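Local atomic coordinates of putative uncharacterized protein (Pyrococcus furiosus, PDB entry 3UFC), a protein that probably binds CRISPR RNA as a Cas6-like member of the CRISPR antiviral defence system. Residues 21-26 and 232-237; 192-195 and 200-203; 29-34 and 43-48; 126-131 and 224-229. All coordinates share one frame; numbering follows the deposited sequence.

Contact 1: 21-26 and 232-237; sequences NYNYEL and LGFGMV
The side-chain nitrogen ND2 of Asn23 is held from two sides. Its main partner is the carbonyl oxygen of Leu232, with ND2 to O at 2.9 Å. This bond is nearly straight, with 172° at the hydrogen. The oxygen lies almost in the amide plane of Asn23, and ND2 approaches it in the carbonyl plane, on a lone pair. A water takes the second role. It accepts a weak bond from Asn23 ND2 at 3.0 Å and donates to Gly233 O at 2.7 Å, so it bridges the helix start to the loop. The direct distance from Asn23 ND2 to Gly233 O is 3.4 Å. The CB of Asn23 points at the loop, and CG stands beside the backbone N (chi1 -76°), which carries the amide across the gap. Gly233 has positive phi and no side chain, so its CA can face the amide closely. On another flank the ring of Phe234 comes obliquely to the amide, with CE1 3.7 Å from Asn23 ND2. The other end of the amide is also tied, because Asn23 OD1 accepts from Arg56 NH1. These bonds together probably fix the flip of a buried amide. The contact links the first turn of helix 23-37, in the N-terminal half, to the glycine-rich loop before strand 237-239. The end of strand 183-197 lies alongside, with Leu195 against Asn23 and Val197 against Leu232 and Phe234. Strand 53-59 supplies Arg56.

Contact 2: 192-195 and 200-203; sequences PTRL and SYIR
Arg194 lays its side chain over one face of the ring of Tyr201 on the neighbouring strand. CB leaves the strand on the face of the sheet shared with Arg203. CG stands opposite the backbone N (chi1 -175°), and it starts the overlap at the ring's near side, 3.3 Å from Tyr201 CD1. CD comes next and sits over the middle of the ring, 3.7 Å from its centroid, as a CH-pi contact. The chain then bends at chi3 (67°). NE passes above the far half of the ring, 3.5 Å from Tyr201 CZ. The guanidinium ends flat and offset toward the hydroxyl, with planes 11° apart and centres 4.3 Å apart. Tyr201 OH thus lies over the guanidinium centre, but its angle to NH2 is poor for a hydrogen bond. Arg203 runs beside Arg194, though the exact position of its NH1 is doubtful. Leu195 and Ile202, with side chains on the other face, form an antiparallel hydrogen-bonded pair. Leu195 N donates to Ile202 O at 3.0 Å, and Ile202 N donates to Leu195 O at 2.7 Å. Strands 183-197 and 200-213 form the antiparallel hairpin of the second and third strands of a ferredoxin-like beta-alpha-beta-beta-alpha-beta fold.

Contact 3: 29-34 and 43-48; sequences QIVEKA and KLLESP
The helix segments 29-34 and 43-46 come nearest at Val31 and Leu45, whose CA atoms are 6.5 Å apart, and no hydrogen bond joins them. The contact is made mainly by apolar side chains. Val31 and Leu45 both point at the other helix, and their side chains slide past each other in opposite directions. Val31 CG2 lies 4.0 Å from Leu45 CB. Leu45 reaches further in with one branch. Its CD2 touches Ala34 CB at 3.7 Å and approaches Val31 CA at 4.1 Å, so this methyl rests on the helix surface between the two residues. The other branch of Val31 meets Glu46. The two side chains cross at about a right angle, and Val31 CG1 is 4.0 Å from Glu46 OE2 and 4.1 Å from Glu46 CG. Glu46 stays exposed and borders the apolar patch with both CG and the carboxylate oxygen OE2. The carbonyl of Leu45 is held by Trp52 NE1 and Asn231 ND2. The short helix 42-46 thus packs beside helix 23-37, ahead of strand 53-59 in the sequence. Helix 86-98 touches both partners, with Ile92 against Ala34 and Ile30, and Ile88 against Leu45.

Contact 4: 126-131 and 224-229; sequences NIFSTL and NGFGEK
Phe226 belongs to the glycine-rich loop that marks Cas6 and related RAMP proteins, and its ring packs on Phe128 of strand 125-130. The two rings carry the whole contact. Their centroids are 5.2 Å apart and their planes meet at 55°, so the pair is oblique. CE2 and CZ of Phe226 do the touching. CE2 of Phe226 hovers 3.8 Å above the plane of the Phe128 ring, offset toward its rim. CZ of Phe226 lies 3.8 Å from Phe128 CE1. The opposite face of Phe128 is covered by CB of Asn126, 3.6 Å above the ring plane and again toward the rim. Phe128 is therefore sandwiched between its own strand and the loop. Both CB atoms point across the contact. The two side chains cross at about a right angle. Phe226 is the middle residue of Gly225-Phe226-Gly227, which is followed after five residues by Gly233-Phe234-Gly235. This doubled glycine-hydrophobic-glycine pattern is the family signature, and in relatives the loop is linked to RNA binding. Gly225 and Gly227 both have positive phi, and Gly225 is where the chain leaves helix 215-224. Arg169 NH1 donates to the carbonyl of Gly225, and Arg169 NH2 to that of Asn224. Met166, from the same helix 158-174, also touches the Phe226 ring. Val237 of strand 237-239 lies against both phenylalanines, while Tyr211 of strand 200-213 and Ile239 flank Phe128.

In the fold
Contacts 1 and 4 share the glycine-rich loop and are joined directly. Gly235 O and Phe226 N are 2.7 Å apart, and Met236 O and Leu131 N 2.6 Å, both probable hydrogen bonds. Contact 2 lies next to contact 1, where Leu195 CD1 is 3.9 Å from Phe234 CE2. It also reaches contact 4 through Ile202 CD1 and Lys229 CG, 4.2 Å apart, and strands 200-213 and 125-130 are neighbours in one sheet. Contact 3 continues along helix 23-37 from contact 1, with centres about 12 Å apart. It does not touch contacts 2 or 4, whose nearest atoms are about 11 and 5 Å away. Contact 1 alone joins the N-terminal and C-terminal family regions.

Contact 1: 21-26 and 232-237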
loop_
_atom_site.group_PDB
_atom_site.type_symbol
_atom_site.label_atom_id
_atom_site.label_comp_id
_atom_site.label_asym_id
_atom_site.label_seq_id
_atom_site.Cartn_x
_atom_site.Cartn_y
_atom_site.Cartn_z
ATOM N N ASN A 21 6.555 6.467 -11.390
ATOM C CA ASN A 21 5.740 5.252 -11.501
ATOM C C ASN A 21 6.484 3.924 -11.380
ATOM O O ASN A 21 6.569 3.165 -12.346
ATOM C CB ASN A 21 4.993 5.295 -12.839
ATOM C CG ASN A 21 4.348 6.644 -13.097
ATOM O OD1 ASN A 21 3.388 7.027 -12.431
ATOM N ND2 ASN A 21 4.887 7.382 -14.062
ATOM N N TYR A 22 6.978 3.620 -10.184
ATOM C CA TYR A 22 7.738 2.391 -9.966
ATOM C C TYR A 22 6.962 1.254 -9.306
ATOM O O TYR A 22 7.516 0.177 -9.078
ATOM C CB TYR A 22 8.971 2.713 -9.112
ATOM C CG TYR A 22 8.617 3.412 -7.820
ATOM C CD1 TYR A 22 8.035 2.713 -6.759
ATOM C CD2 TYR A 22 8.799 4.784 -7.682
ATOM C CE1 TYR A 22 7.642 3.374 -5.590
ATOM C CE2 TYR A 22 8.411 5.450 -6.523
ATOM C CZ TYR A 22 7.832 4.742 -5.483
ATOM O OH TYR A 22 7.427 5.415 -4.352
ATOM N N ASN A 23 5.687 1.476 -9.007
ATOM C CA ASN A 23 4.900 0.450 -8.325
ATOM C C ASN A 23 4.983 -0.978 -8.842
ATOM O O ASN A 23 5.302 -1.889 -8.082
ATOM C CB ASN A 23 3.435 0.871 -8.232
ATOM C CG ASN A 23 3.212 1.921 -7.172
ATOM O OD1 ASN A 23 3.554 3.087 -7.356
ATOM N ND2 ASN A 23 2.657 1.505 -6.035
ATOM N N TYR A 24 4.709 -1.196 -10.122
ATOM C CA TYR A 24 4.747 -2.560 -10.635
ATOM C C TYR A 24 6.136 -3.184 -10.575
ATOM O O TYR A 24 6.270 -4.379 -10.304
ATOM C CB TYR A 24 4.227 -2.621 -12.074
ATOM C CG TYR A 24 3.962 -4.033 -12.529
ATOM C CD1 TYR A 24 2.935 -4.783 -11.961
ATOM C CD2 TYR A 24 4.744 -4.629 -13.514
ATOM C CE1 TYR A 24 2.690 -6.094 -12.362
ATOM C CE2 TYR A 24 4.508 -5.942 -13.925
ATOM C CZ TYR A 24 3.480 -6.666 -13.345
ATOM O OH TYR A 24 3.236 -7.960 -13.750
ATOM N N GLU A 25 7.164 -2.383 -10.835
ATOM C CA GLU A 25 8.538 -2.877 -10.797
ATOM C C GLU A 25 8.930 -3.273 -9.370
ATOM O O GLU A 25 9.559 -4.308 -9.153
ATOM C CB GLU A 25 9.502 -1.807 -11.321
ATOM C CG GLU A 25 10.935 -2.308 -11.454
ATOM C CD GLU A 25 11.882 -1.275 -12.041
ATOM O OE1 GLU A 25 13.045 -1.639 -12.322
ATOM O OE2 GLU A 25 11.473 -0.105 -12.215
ATOM N N LEU A 26 8.552 -2.445 -8.401
ATOM C CA LEU A 26 8.854 -2.718 -6.994
ATOM C C LEU A 26 8.087 -3.964 -6.542
ATOM O O LEU A 26 8.648 -4.879 -5.938
ATOM C CB LEU A 26 8.469 -1.505 -6.138
ATOM C CG LEU A 26 8.679 -1.605 -4.625
ATOM C CD1 LEU A 26 10.095 -2.093 -4.316
ATOM C CD2 LEU A 26 8.433 -0.232 -4.000
ATOM N N LEU A 232 -0.333 -4.022 -4.876
ATOM C CA LEU A 232 0.472 -3.317 -5.869
ATOM C C LEU A 232 1.108 -2.084 -5.238
ATOM O O LEU A 232 1.723 -1.265 -5.927
ATOM C CB LEU A 232 -0.386 -2.902 -7.069
ATOM C CG LEU A 232 -1.059 -4.038 -7.842
ATOM C CD1 LEU A 232 -1.841 -3.450 -9.013
ATOM C CD2 LEU A 232 -0.009 -5.029 -8.338
ATOM N N GLY A 233 0.946 -1.948 -3.924
ATOM C CA GLY A 233 1.532 -0.822 -3.216
ATOM C C GLY A 233 0.589 0.333 -2.945
ATOM O O GLY A 233 0.988 1.498 -3.042
ATOM N N PHE A 234 -0.653 0.016 -2.583
ATOM C CA PHE A 234 -1.658 1.035 -2.307
ATOM C C PHE A 234 -2.431 0.823 -1.016
ATOM O O PHE A 234 -2.499 -0.288 -0.491
ATOM C CB PHE A 234 -2.683 1.093 -3.451
ATOM C CG PHE A 234 -2.119 1.597 -4.742
ATOM C CD1 PHE A 234 -1.544 0.718 -5.659
ATOM C CD2 PHE A 234 -2.134 2.957 -5.030
ATOM C CE1 PHE A 234 -0.984 1.193 -6.853
ATOM C CE2 PHE A 234 -1.579 3.445 -6.218
ATOM C CZ PHE A 234 -1.004 2.558 -7.129
ATOM N N GLY A 235 -3.014 1.909 -0.519
ATOM C CA GLY A 235 -3.854 1.848 0.666
ATOM C C GLY A 235 -3.229 1.623 2.024
ATOM O O GLY A 235 -3.949 1.410 2.999
ATOM N N MET A 236 -1.907 1.671 2.114
ATOM C CA MET A 236 -1.278 1.456 3.409
ATOM C C MET A 236 -1.423 2.710 4.251
ATOM O O MET A 236 -1.263 3.818 3.749
ATOM C CB MET A 236 0.203 1.107 3.254
ATOM C CG MET A 236 0.825 0.655 4.574
ATOM S SD MET A 236 2.519 0.069 4.420
ATOM C CE MET A 236 2.863 -0.348 6.199
ATOM N N VAL A 237 -1.736 2.531 5.530
ATOM C CA VAL A 237 -1.896 3.665 6.426
ATOM C C VAL A 237 -1.144 3.459 7.735
ATOM O O VAL A 237 -0.734 2.348 8.067
ATOM C CB VAL A 237 -3.383 3.897 6.794
ATOM C CG1 VAL A 237 -4.192 4.266 5.560
ATOM C CG2 VAL A 237 -3.952 2.650 7.439
HETATM O O HOH W 1 3.511 2.273 -3.295
#

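Contact 2: 192-195 and 200-203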
loop_
_atom_site.group_PDB
_atom_site.type_symbol
_atom_site.label_atom_id
_atom_site.label_comp_id
_atom_site.label_asym_id
_atom_site.label_seq_id
_atom_site.Cartn_x
_atom_site.Cartn_y
_atom_site.Cartn_z
ATOM N N PRO A 192 -5.350 14.428 -4.375
ATOM C CA PRO A 192 -5.449 13.373 -5.385
ATOM C C PRO A 192 -4.088 12.985 -5.934
ATOM O O PRO A 192 -3.144 13.774 -5.895
ATOM C CB PRO A 192 -6.333 14.006 -6.452
ATOM C CG PRO A 192 -5.893 15.434 -6.409
ATOM C CD PRO A 192 -5.849 15.706 -4.915
ATOM N N THR A 193 -3.990 11.764 -6.447
ATOM C CA THR A 193 -2.738 11.294 -7.010
ATOM C C THR A 193 -3.021 10.452 -8.244
ATOM O O THR A 193 -4.115 9.907 -8.402
ATOM C CB THR A 193 -1.949 10.446 -5.994
ATOM O OG1 THR A 193 -0.616 10.247 -6.480
ATOM C CG2 THR A 193 -2.614 9.091 -5.799
ATOM N N ARG A 194 -2.030 10.351 -9.118
ATOM C CA ARG A 194 -2.162 9.580 -10.342
ATOM C C ARG A 194 -0.851 8.843 -10.567
ATOM O O ARG A 194 0.211 9.455 -10.608
ATOM C CB ARG A 194 -2.447 10.518 -11.521
ATOM C CG ARG A 194 -2.732 9.795 -12.823
ATOM C CD ARG A 194 -3.001 10.768 -13.958
ATOM N NE ARG A 194 -1.821 11.552 -14.310
ATOM C CZ ARG A 194 -1.747 12.349 -15.374
ATOM N NH1 ARG A 194 -2.788 12.465 -16.188
ATOM N NH2 ARG A 194 -0.633 13.026 -15.627
ATOM N N LEU A 195 -0.929 7.529 -10.715
ATOM C CA LEU A 195 0.262 6.721 -10.909
ATOM C C LEU A 195 0.063 5.654 -11.967
ATOM O O LEU A 195 -0.992 5.024 -12.040
ATOM C CB LEU A 195 0.649 6.033 -9.594
ATOM C CG LEU A 195 1.050 6.918 -8.410
ATOM C CD1 LEU A 195 1.189 6.056 -7.159
ATOM C CD2 LEU A 195 2.368 7.640 -8.725
ATOM N N SER A 200 -1.363 0.944 -16.900
ATOM C CA SER A 200 -2.533 1.801 -16.740
ATOM C C SER A 200 -2.445 2.760 -15.557
ATOM O O SER A 200 -1.824 2.458 -14.533
ATOM C CB SER A 200 -3.786 0.938 -16.584
ATOM O OG SER A 200 -3.880 -0.011 -17.631
ATOM N N TYR A 201 -3.075 3.920 -15.706
ATOM C CA TYR A 201 -3.101 4.907 -14.643
ATOM C C TYR A 201 -4.040 4.427 -13.549
ATOM O O TYR A 201 -5.084 3.840 -13.825
ATOM C CB TYR A 201 -3.634 6.252 -15.141
ATOM C CG TYR A 201 -2.599 7.216 -15.672
ATOM C CD1 TYR A 201 -1.468 7.538 -14.924
ATOM C CD2 TYR A 201 -2.780 7.852 -16.902
ATOM C CE1 TYR A 201 -0.538 8.477 -15.386
ATOM C CE2 TYR A 201 -1.859 8.791 -17.374
ATOM C CZ TYR A 201 -0.740 9.097 -16.608
ATOM O OH TYR A 201 0.172 10.025 -17.062
ATOM N N ILE A 202 -3.658 4.665 -12.305
ATOM C CA ILE A 202 -4.508 4.323 -11.182
ATOM C C ILE A 202 -4.547 5.603 -10.369
ATOM O O ILE A 202 -3.507 6.134 -9.991
ATOM C CB ILE A 202 -3.932 3.176 -10.337
ATOM C CG1 ILE A 202 -3.941 1.881 -11.153
ATOM C CG2 ILE A 202 -4.771 3.003 -9.063
ATOM C CD1 ILE A 202 -3.573 0.635 -10.356
ATOM N N ARG A 203 -5.746 6.124 -10.149
ATOM C CA ARG A 203 -5.912 7.352 -9.391
ATOM C C ARG A 203 -6.392 7.022 -7.990
ATOM O O ARG A 203 -7.296 6.207 -7.808
ATOM C CB ARG A 203 -6.910 8.277 -10.090
ATOM C CG ARG A 203 -6.354 8.930 -11.348
ATOM C CD ARG A 203 -7.467 9.558 -12.172
ATOM N NE ARG A 203 -7.628 8.854 -13.439
ATOM C CZ ARG A 203 -6.791 8.972 -14.465
ATOM N NH1 ARG A 203 -5.742 9.773 -14.372
ATOM N NH2 ARG A 203 -6.991 8.271 -15.570
#

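Contact 3: 29-34 and 43-48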
loop_
_atom_site.group_PDB
_atom_site.type_symbol
_atom_site.label_atom_id
_atom_site.label_comp_id
_atom_site.label_asym_id
_atom_site.label_seq_id
_atom_site.Cartn_x
_atom_site.Cartn_y
_atom_site.Cartn_z
ATOM N N GLN A 29 9.614 -7.213 -7.897
ATOM C CA GLN A 29 10.834 -7.624 -7.218
ATOM C C GLN A 29 10.557 -8.231 -5.848
ATOM O O GLN A 29 11.179 -9.222 -5.470
ATOM C CB GLN A 29 11.791 -6.439 -7.098
ATOM C CG GLN A 29 12.288 -5.950 -8.453
ATOM C CD GLN A 29 13.103 -4.680 -8.349
ATOM O OE1 GLN A 29 14.266 -4.705 -7.956
ATOM N NE2 GLN A 29 12.486 -3.554 -8.688
ATOM N N ILE A 30 9.624 -7.646 -5.102
ATOM C CA ILE A 30 9.289 -8.179 -3.785
ATOM C C ILE A 30 8.727 -9.592 -3.950
ATOM O O ILE A 30 9.137 -10.523 -3.249
ATOM C CB ILE A 30 8.244 -7.285 -3.062
ATOM C CG1 ILE A 30 8.829 -5.897 -2.816
ATOM C CG2 ILE A 30 7.815 -7.938 -1.747
ATOM C CD1 ILE A 30 7.827 -4.868 -2.286
ATOM N N VAL A 31 7.795 -9.754 -4.887
ATOM C CA VAL A 31 7.189 -11.061 -5.130
ATOM C C VAL A 31 8.245 -12.065 -5.608
ATOM O O VAL A 31 8.265 -13.220 -5.173
ATOM C CB VAL A 31 6.065 -10.979 -6.191
ATOM C CG1 VAL A 31 5.564 -12.379 -6.528
ATOM C CG2 VAL A 31 4.915 -10.111 -5.672
ATOM N N GLU A 32 9.119 -11.622 -6.504
ATOM C CA GLU A 32 10.171 -12.485 -7.023
ATOM C C GLU A 32 11.066 -12.955 -5.870
ATOM O O GLU A 32 11.353 -14.142 -5.737
ATOM C CB GLU A 32 10.995 -11.721 -8.069
ATOM C CG GLU A 32 12.018 -12.560 -8.827
ATOM C CD GLU A 32 13.222 -12.939 -7.981
ATOM O OE1 GLU A 32 13.860 -12.025 -7.416
ATOM O OE2 GLU A 32 13.533 -14.148 -7.887
ATOM N N LYS A 33 11.486 -12.021 -5.025
ATOM C CA LYS A 33 12.348 -12.363 -3.898
ATOM C C LYS A 33 11.673 -13.289 -2.885
ATOM O O LYS A 33 12.295 -14.228 -2.389
ATOM C CB LYS A 33 12.834 -11.086 -3.204
ATOM C CG LYS A 33 13.697 -10.208 -4.104
ATOM C CD LYS A 33 14.057 -8.891 -3.441
ATOM C CE LYS A 33 14.810 -7.994 -4.410
ATOM N NZ LYS A 33 16.070 -8.643 -4.889
ATOM N N ALA A 34 10.404 -13.033 -2.580
ATOM C CA ALA A 34 9.686 -13.862 -1.617
ATOM C C ALA A 34 9.403 -15.254 -2.174
ATOM O O ALA A 34 9.469 -16.249 -1.449
ATOM C CB ALA A 34 8.378 -13.185 -1.210
ATOM N N LYS A 43 1.023 -16.966 -4.817
ATOM C CA LYS A 43 -0.395 -16.848 -5.150
ATOM C C LYS A 43 -1.080 -15.827 -4.239
ATOM O O LYS A 43 -1.969 -15.096 -4.675
ATOM C CB LYS A 43 -1.095 -18.208 -5.018
ATOM C CG LYS A 43 -1.179 -18.735 -3.593
ATOM C CD LYS A 43 -1.962 -20.042 -3.521
ATOM C CE LYS A 43 -1.149 -21.216 -4.043
ATOM N NZ LYS A 43 -0.003 -21.535 -3.138
ATOM N N LEU A 44 -0.669 -15.781 -2.975
ATOM C CA LEU A 44 -1.249 -14.830 -2.029
ATOM C C LEU A 44 -0.760 -13.422 -2.343
ATOM O O LEU A 44 -1.517 -12.452 -2.285
ATOM C CB LEU A 44 -0.857 -15.192 -0.595
ATOM C CG LEU A 44 -1.183 -16.608 -0.121
ATOM C CD1 LEU A 44 -0.887 -16.715 1.374
ATOM C CD2 LEU A 44 -2.651 -16.928 -0.400
ATOM N N LEU A 45 0.522 -13.321 -2.670
ATOM C CA LEU A 45 1.134 -12.042 -2.993
ATOM C C LEU A 45 0.543 -11.387 -4.234
ATOM O O LEU A 45 0.402 -10.165 -4.281
ATOM C CB LEU A 45 2.640 -12.226 -3.190
ATOM C CG LEU A 45 3.616 -11.863 -2.066
ATOM C CD1 LEU A 45 2.995 -12.059 -0.703
ATOM C CD2 LEU A 45 4.880 -12.706 -2.235
ATOM N N GLU A 46 0.189 -12.201 -5.229
ATOM C CA GLU A 46 -0.352 -11.690 -6.489
ATOM C C GLU A 46 -1.874 -11.577 -6.546
ATOM O O GLU A 46 -2.423 -11.024 -7.500
ATOM C CB GLU A 46 0.123 -12.568 -7.656
ATOM C CG GLU A 46 1.634 -12.759 -7.727
ATOM C CD GLU A 46 2.087 -13.427 -9.019
ATOM O OE1 GLU A 46 1.449 -14.419 -9.433
ATOM O OE2 GLU A 46 3.084 -12.963 -9.617
ATOM N N SER A 47 -2.557 -12.092 -5.532
ATOM C CA SER A 47 -4.015 -12.041 -5.512
ATOM C C SER A 47 -4.555 -10.620 -5.438
ATOM O O SER A 47 -4.103 -9.814 -4.624
ATOM C CB SER A 47 -4.558 -12.843 -4.332
ATOM O OG SER A 47 -5.927 -12.547 -4.113
ATOM N N PRO A 48 -5.539 -10.295 -6.293
ATOM C CA PRO A 48 -6.129 -8.953 -6.295
ATOM C C PRO A 48 -6.943 -8.644 -5.033
ATOM O O PRO A 48 -7.397 -7.519 -4.854
ATOM C CB PRO A 48 -6.990 -8.956 -7.562
ATOM C CG PRO A 48 -7.432 -10.392 -7.652
ATOM C CD PRO A 48 -6.141 -11.135 -7.346
#

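Contact 4: 126-131 and 224-229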
loop_
_atom_site.group_PDB
_atom_site.type_symbol
_atom_site.label_atom_id
_atom_site.label_comp_id
_atom_site.label_asym_id
_atom_site.label_seq_id
_atom_site.Cartn_x
_atom_site.Cartn_y
_atom_site.Cartn_z
ATOM N N ASN A 126 -10.328 5.733 14.972
ATOM C CA ASN A 126 -8.902 5.882 14.692
ATOM C C ASN A 126 -8.667 6.994 13.683
ATOM O O ASN A 126 -9.531 7.295 12.863
ATOM C CB ASN A 126 -8.330 4.597 14.076
ATOM C CG ASN A 126 -8.695 3.348 14.854
ATOM O OD1 ASN A 126 -8.115 3.061 15.900
ATOM N ND2 ASN A 126 -9.666 2.594 14.340
ATOM N N ILE A 127 -7.497 7.611 13.752
ATOM C CA ILE A 127 -7.140 8.619 12.773
ATOM C C ILE A 127 -6.061 7.919 11.953
ATOM O O ILE A 127 -5.035 7.500 12.496
ATOM C CB ILE A 127 -6.551 9.886 13.405
ATOM C CG1 ILE A 127 -7.610 10.596 14.252
ATOM C CG2 ILE A 127 -6.088 10.833 12.304
ATOM C CD1 ILE A 127 -7.094 11.863 14.895
ATOM N N PHE A 128 -6.312 7.764 10.658
ATOM C CA PHE A 128 -5.367 7.097 9.765
ATOM C C PHE A 128 -4.740 8.084 8.786
ATOM O O PHE A 128 -5.381 9.047 8.360
ATOM C CB PHE A 128 -6.068 5.991 8.956
ATOM C CG PHE A 128 -6.492 4.792 9.769
ATOM C CD1 PHE A 128 -7.839 4.450 9.875
ATOM C CD2 PHE A 128 -5.544 3.979 10.394
ATOM C CE1 PHE A 128 -8.240 3.316 10.585
ATOM C CE2 PHE A 128 -5.928 2.841 11.107
ATOM C CZ PHE A 128 -7.279 2.505 11.203
ATOM N N SER A 129 -3.486 7.835 8.428
ATOM C CA SER A 129 -2.788 8.674 7.466
ATOM C C SER A 129 -2.146 7.734 6.449
ATOM O O SER A 129 -1.493 6.759 6.821
ATOM C CB SER A 129 -1.719 9.528 8.156
ATOM O OG SER A 129 -1.142 10.431 7.228
ATOM N N THR A 130 -2.328 8.033 5.165
ATOM C CA THR A 130 -1.805 7.186 4.100
ATOM C C THR A 130 -0.294 7.182 3.922
ATOM O O THR A 130 0.352 8.229 4.002
ATOM C CB THR A 130 -2.426 7.567 2.730
ATOM O OG1 THR A 130 -2.271 8.974 2.502
ATOM C CG2 THR A 130 -3.904 7.218 2.695
ATOM N N LEU A 131 0.253 5.989 3.690
ATOM C CA LEU A 131 1.674 5.814 3.407
ATOM C C LEU A 131 1.744 5.522 1.897
ATOM O O LEU A 131 2.795 5.638 1.269
ATOM C CB LEU A 131 2.257 4.656 4.226
ATOM C CG LEU A 131 2.300 4.923 5.739
ATOM C CD1 LEU A 131 2.951 3.746 6.450
ATOM C CD2 LEU A 131 3.075 6.214 6.016
ATOM N N ASN A 224 -3.672 -4.817 6.140
ATOM C CA ASN A 224 -3.630 -5.138 4.710
ATOM C C ASN A 224 -3.922 -3.987 3.758
ATOM O O ASN A 224 -4.008 -4.198 2.547
ATOM C CB ASN A 224 -4.590 -6.292 4.391
ATOM C CG ASN A 224 -4.238 -7.556 5.136
ATOM O OD1 ASN A 224 -3.077 -7.964 5.167
ATOM N ND2 ASN A 224 -5.239 -8.191 5.738
ATOM N N GLY A 225 -4.065 -2.781 4.300
ATOM C CA GLY A 225 -4.342 -1.619 3.479
ATOM C C GLY A 225 -5.836 -1.384 3.269
ATOM O O GLY A 225 -6.632 -2.322 3.331
ATOM N N PHE A 226 -6.212 -0.129 3.036
ATOM C CA PHE A 226 -7.608 0.236 2.786
ATOM C C PHE A 226 -7.804 0.342 1.287
ATOM O O PHE A 226 -6.914 0.806 0.578
ATOM C CB PHE A 226 -7.944 1.593 3.409
ATOM C CG PHE A 226 -8.349 1.512 4.846
ATOM C CD1 PHE A 226 -9.663 1.203 5.193
ATOM C CD2 PHE A 226 -7.411 1.709 5.857
ATOM C CE1 PHE A 226 -10.040 1.088 6.534
ATOM C CE2 PHE A 226 -7.781 1.596 7.202
ATOM C CZ PHE A 226 -9.100 1.285 7.536
ATOM N N GLY A 227 -8.960 -0.097 0.805
ATOM C CA GLY A 227 -9.233 0.011 -0.617
ATOM C C GLY A 227 -8.791 -1.153 -1.482
ATOM O O GLY A 227 -8.655 -2.281 -1.012
ATOM N N GLU A 228 -8.565 -0.864 -2.760
ATOM C CA GLU A 228 -8.183 -1.885 -3.732
ATOM C C GLU A 228 -6.734 -1.775 -4.172
ATOM O O GLU A 228 -6.052 -0.795 -3.867
ATOM C CB GLU A 228 -9.073 -1.768 -4.977
ATOM C CG GLU A 228 -10.560 -1.771 -4.683
ATOM C CD GLU A 228 -11.395 -1.516 -5.923
ATOM O OE1 GLU A 228 -11.209 -2.249 -6.918
ATOM O OE2 GLU A 228 -12.234 -0.589 -5.900
ATOM N N LYS A 229 -6.277 -2.794 -4.897
ATOM C CA LYS A 229 -4.916 -2.834 -5.432
ATOM C C LYS A 229 -3.845 -2.717 -4.352
ATOM O O LYS A 229 -2.723 -2.299 -4.642
ATOM C CB LYS A 229 -4.721 -1.686 -6.429
ATOM C CG LYS A 229 -5.745 -1.626 -7.557
ATOM C CD LYS A 229 -5.649 -2.853 -8.450
ATOM C CE LYS A 229 -6.506 -2.695 -9.700
ATOM N NZ LYS A 229 -6.326 -3.842 -10.636
#